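Local coordinates for small archaeal modifier protein 1 (Haloferax volcanii DS2, PDB 4HRO) that serves as a ubiquitin-like modifier joined through its C-terminal glycine to lysines of target proteins, and carries sulfur for molybdenum cofactor biosynthesis, at residues Gly27-Thr30 with Val31-Leu35; Glu73-Ala76 with Ala77-Leu81. All coordinates share one frame; numbering follows the deposited sequence.

Interaction 1. Residues Gly27-Thr30 with Val31-Leu35; sequences GDAT and VGDAL. With CA (calcium ion), chain D.
T30 and D33 trade side chain for backbone at the start of helix 31-41 and so make a capping box. T30, the N-cap residue, accepts the D33 N-H on its hydroxyl, with OG1 3.0 Å from D33 N. In return the carboxylate of D33 takes the T30 N-H, OD2 lying 3.0 Å from T30 N in a nearly straight bond (168°) that reaches the oxygen from above the carboxylate plane. The chi1 of T30, 63°, tucks OG1 between its own N and carbonyl carbon, where it faces the first helical turn. A34 N donates to T30 O (2.9 Å), the first i+4 to i bond of the helix.

Apolar contact is slight: A29 CB rests against D33 CB at 3.8 Å.

Metal and water hold the chain ahead of the cap. G27 O binds a calcium ion at 2.3 Å, and two of the ion's waters donate hydrogen bonds, one to D28 OD1 and the other to A29 O.

The cap marks the passage from the loop after strand 20-25 to helix 31-41, which lies against the beta-grasp sheet, with A34 on L81 and L35 on L83 of strand 80-84, while V31 packs on L71 and T75 of neighbouring loops.

Interaction 2. Residues Glu73-Ala76 with Ala77-Leu81; sequences EATA and AGDEL. With CA (calcium ion), chain C; CA (calcium ion), chain D.
D79 OD2 is gripped by two groups: the A76 N-H, with A76 N 2.8 Å away, and the guanidinium of R64 on strand 61-64, which forms a salt bridge through NE. The amide arrives well above the carboxylate plane, 61° out of it, at an N-H...O angle of 154°. Two donors on one oxygen, one of them charged, probably favour the ionised form of this buried aspartate. With CG anti to its own carbonyl carbon (chi1 -85°), the D79 side chain folds back over the turn, and OD2 also comes to 3.3 Å from T75 CA.

The backbone closes beneath it as a type II beta turn from A76 to D79, in which D79 N donates to A76 O at 3.0 Å. G78 occupies the third position with a positive phi, a backbone conformation that favours glycine there. In the beta-grasp fold this turn leads into strand 80-84, and L81 packs on M4 and W6 of the parallel strand 2-8.

A calcium ion is bound on each side of the turn along the chain, by T75 before it and E80 after it. T75 O coordinates one at 2.3 Å; one water on that ion donates to T75 OG1 and another accepts the T75 N-H, and the same hydroxyl is hydrogen-bonded to A29 O. E80 holds the other calcium ion with both carboxylate oxygens, OE1 at 2.5 Å and OE2 at 2.4 Å, its side chain extended beyond CG.

From the N terminus, the chain runs through strand 2-8, helix 10-16 and strand 20-25 before interaction 1 closes the loop leading into helix 31-41. Interaction 2 follows much later, closing the turn between the loop after strand 67-68 and strand 80-84. The two lie in series, neither nested nor crossed, yet their centres are only about 8 Å apart. V31 N probably donates to E73 O (2.8 Å), and T30 CB packs on the same carbonyl. The calcium ion bound by G27 O and T75 O, with four waters common to both contacts, further ties the loop before helix 31-41 to the one before strand 80-84.

Interaction 1. Residues Gly27-Thr30 with Val31-Leu35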
loop_
_atom_site.group_PDB
_atom_site.type_symbol
_atom_site.label_atom_id
_atom_site.label_comp_id
_atom_site.label_asym_id
_atom_site.label_seq_id
_atom_site.Cartn_x
_atom_site.Cartn_y
_atom_site.Cartn_z
ATOM N N GLY A 27 -10.950 -6.178 -10.027
ATOM C CA GLY A 27 -12.172 -5.460 -9.720
ATOM C C GLY A 27 -12.625 -5.549 -8.289
ATOM O O GLY A 27 -13.141 -4.586 -7.775
ATOM N N ASP A 28 -12.419 -6.696 -7.642
ATOM C CA ASP A 28 -12.758 -6.872 -6.236
ATOM C C ASP A 28 -11.499 -6.933 -5.369
ATOM O O ASP A 28 -11.549 -7.432 -4.255
ATOM C CB ASP A 28 -13.620 -8.126 -6.042
ATOM C CG ASP A 28 -15.050 -7.954 -6.560
ATOM O OD1 ASP A 28 -15.495 -6.819 -6.833
ATOM O OD2 ASP A 28 -15.751 -8.980 -6.692
ATOM N N ALA A 29 -10.387 -6.373 -5.846
ATOM C CA ALA A 29 -9.170 -6.301 -5.025
ATOM C C ALA A 29 -9.428 -5.491 -3.776
ATOM O O ALA A 29 -10.021 -4.418 -3.832
ATOM C CB ALA A 29 -8.031 -5.669 -5.801
ATOM N N THR A 30 -8.941 -5.989 -2.655
ATOM C CA THR A 30 -9.012 -5.243 -1.407
ATOM C C THR A 30 -7.837 -4.279 -1.295
ATOM O O THR A 30 -6.892 -4.315 -2.083
ATOM C CB THR A 30 -8.960 -6.200 -0.227
ATOM O OG1 THR A 30 -7.699 -6.870 -0.270
ATOM C CG2 THR A 30 -10.108 -7.196 -0.266
ATOM N N VAL A 31 -7.874 -3.444 -0.272
ATOM C CA VAL A 31 -6.740 -2.615 0.052
ATOM C C VAL A 31 -5.486 -3.463 0.270
ATOM O O VAL A 31 -4.395 -3.111 -0.194
ATOM C CB VAL A 31 -7.070 -1.721 1.280
ATOM C CG1 VAL A 31 -5.815 -1.063 1.824
ATOM C CG2 VAL A 31 -8.142 -0.677 0.907
ATOM N N GLY A 32 -5.633 -4.586 0.965
ATOM C CA GLY A 32 -4.543 -5.527 1.148
ATOM C C GLY A 32 -3.989 -6.086 -0.161
ATOM O O GLY A 32 -2.775 -6.229 -0.331
ATOM N N ASP A 33 -4.873 -6.392 -1.103
ATOM C CA ASP A 33 -4.431 -6.817 -2.420
ATOM C C ASP A 33 -3.671 -5.690 -3.130
ATOM O O ASP A 33 -2.643 -5.935 -3.773
ATOM C CB ASP A 33 -5.606 -7.245 -3.296
ATOM C CG ASP A 33 -6.312 -8.485 -2.806
ATOM O OD1 ASP A 33 -5.671 -9.346 -2.177
ATOM O OD2 ASP A 33 -7.518 -8.588 -3.063
ATOM N N ALA A 34 -4.146 -4.451 -3.009
ATOM C CA ALA A 34 -3.434 -3.311 -3.604
ATOM C C ALA A 34 -2.065 -3.095 -2.934
ATOM O O ALA A 34 -1.093 -2.721 -3.607
ATOM C CB ALA A 34 -4.278 -2.043 -3.520
ATOM N N LEU A 35 -1.982 -3.360 -1.629
ATOM C CA LEU A 35 -0.713 -3.276 -0.924
ATOM C C LEU A 35 0.260 -4.358 -1.409
ATOM O O LEU A 35 1.446 -4.103 -1.609
ATOM C CB LEU A 35 -0.975 -3.366 0.579
ATOM C CG LEU A 35 0.239 -3.297 1.488
ATOM C CD1 LEU A 35 1.072 -2.034 1.250
ATOM C CD2 LEU A 35 -0.211 -3.400 2.943
HETATM CA CA CA D . -13.380 -2.771 -6.364
HETATM O O HOH W 1 -15.323 -4.199 -6.035
HETATM O O HOH W 2 -12.592 -3.914 -4.413
HETATM O O HOH W 3 -10.992 -2.825 -7.050
HETATM O O HOH W 4 -14.158 -1.668 -8.288
HETATM O O HOH W 5 -15.059 -1.517 -5.209
#

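Interaction 2. Residues Glu73-Ala76 with Ala77-Leu81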
loop_
_atom_site.group_PDB
_atom_site.type_symbol
_atom_site.label_atom_id
_atom_site.label_comp_id
_atom_site.label_asym_id
_atom_site.label_seq_id
_atom_site.Cartn_x
_atom_site.Cartn_y
_atom_site.Cartn_z
ATOM N N GLU A 73 -10.903 -3.766 3.198
ATOM C CA GLU A 73 -11.792 -2.825 2.519
ATOM C C GLU A 73 -11.625 -2.856 1.012
ATOM O O GLU A 73 -10.601 -3.281 0.490
ATOM C CB GLU A 73 -11.597 -1.405 3.060
ATOM C CG GLU A 73 -12.122 -1.247 4.487
ATOM C CD GLU A 73 -11.848 0.104 5.104
ATOM O OE1 GLU A 73 -11.633 0.108 6.331
ATOM O OE2 GLU A 73 -11.876 1.145 4.389
ATOM N N ALA A 74 -12.658 -2.400 0.318
ATOM C CA ALA A 74 -12.668 -2.345 -1.131
ATOM C C ALA A 74 -11.725 -1.279 -1.677
ATOM O O ALA A 74 -11.287 -0.389 -0.957
ATOM C CB ALA A 74 -14.091 -2.078 -1.625
ATOM N N THR A 75 -11.412 -1.418 -2.955
ATOM C CA THR A 75 -10.720 -0.386 -3.704
ATOM C C THR A 75 -11.498 -0.110 -4.977
ATOM O O THR A 75 -12.335 -0.909 -5.400
ATOM C CB THR A 75 -9.276 -0.790 -4.089
ATOM O OG1 THR A 75 -9.292 -1.937 -4.949
ATOM C CG2 THR A 75 -8.430 -1.036 -2.868
ATOM N N ALA A 76 -11.179 1.001 -5.625
ATOM C CA ALA A 76 -11.820 1.380 -6.876
ATOM C C ALA A 76 -10.852 2.147 -7.759
ATOM O O ALA A 76 -9.924 2.785 -7.282
ATOM C CB ALA A 76 -13.061 2.210 -6.591
ATOM N N ALA A 77 -11.110 2.102 -9.058
ATOM C CA ALA A 77 -10.357 2.876 -10.024
ATOM C C ALA A 77 -10.267 4.328 -9.598
ATOM O O ALA A 77 -11.254 4.921 -9.166
ATOM C CB ALA A 77 -11.009 2.767 -11.385
ATOM N N GLY A 78 -9.058 4.872 -9.696
ATOM C CA GLY A 78 -8.809 6.263 -9.339
ATOM C C GLY A 78 -8.473 6.483 -7.874
ATOM O O GLY A 78 -8.212 7.613 -7.466
ATOM N N ASP A 79 -8.452 5.432 -7.052
ATOM C CA ASP A 79 -8.187 5.604 -5.631
ATOM C C ASP A 79 -6.794 6.194 -5.394
ATOM O O ASP A 79 -5.842 5.940 -6.142
ATOM C CB ASP A 79 -8.268 4.280 -4.868
ATOM C CG ASP A 79 -9.660 3.890 -4.445
ATOM O OD1 ASP A 79 -10.621 4.663 -4.595
ATOM O OD2 ASP A 79 -9.765 2.758 -3.926
ATOM N N GLU A 80 -6.710 6.972 -4.324
ATOM C CA GLU A 80 -5.496 7.540 -3.788
ATOM C C GLU A 80 -5.209 6.821 -2.478
ATOM O O GLU A 80 -5.861 7.083 -1.451
ATOM C CB GLU A 80 -5.694 9.040 -3.555
ATOM C CG GLU A 80 -5.932 9.760 -4.864
ATOM C CD GLU A 80 -6.356 11.204 -4.722
ATOM O OE1 GLU A 80 -6.727 11.665 -3.639
ATOM O OE2 GLU A 80 -6.365 11.939 -5.717
ATOM N N LEU A 81 -4.261 5.892 -2.513
ATOM C CA LEU A 81 -3.887 5.103 -1.346
ATOM C C LEU A 81 -2.611 5.686 -0.779
ATOM O O LEU A 81 -1.753 6.152 -1.526
ATOM C CB LEU A 81 -3.683 3.632 -1.753
ATOM C CG LEU A 81 -4.863 2.999 -2.509
ATOM C CD1 LEU A 81 -4.522 1.551 -2.884
ATOM C CD2 LEU A 81 -6.165 3.086 -1.743
HETATM CA CA CA C . -7.121 13.933 -4.655
HETATM CA CA CA D . -13.380 -2.771 -6.364
HETATM O O HOH W 3 -10.992 -2.825 -7.050
HETATM O O HOH W 2 -12.592 -3.914 -4.413
HETATM O O HOH W 6 -8.482 14.147 -2.699
HETATM O O HOH W 4 -14.158 -1.668 -8.288
HETATM O O HOH W 1 -15.323 -4.199 -6.035
#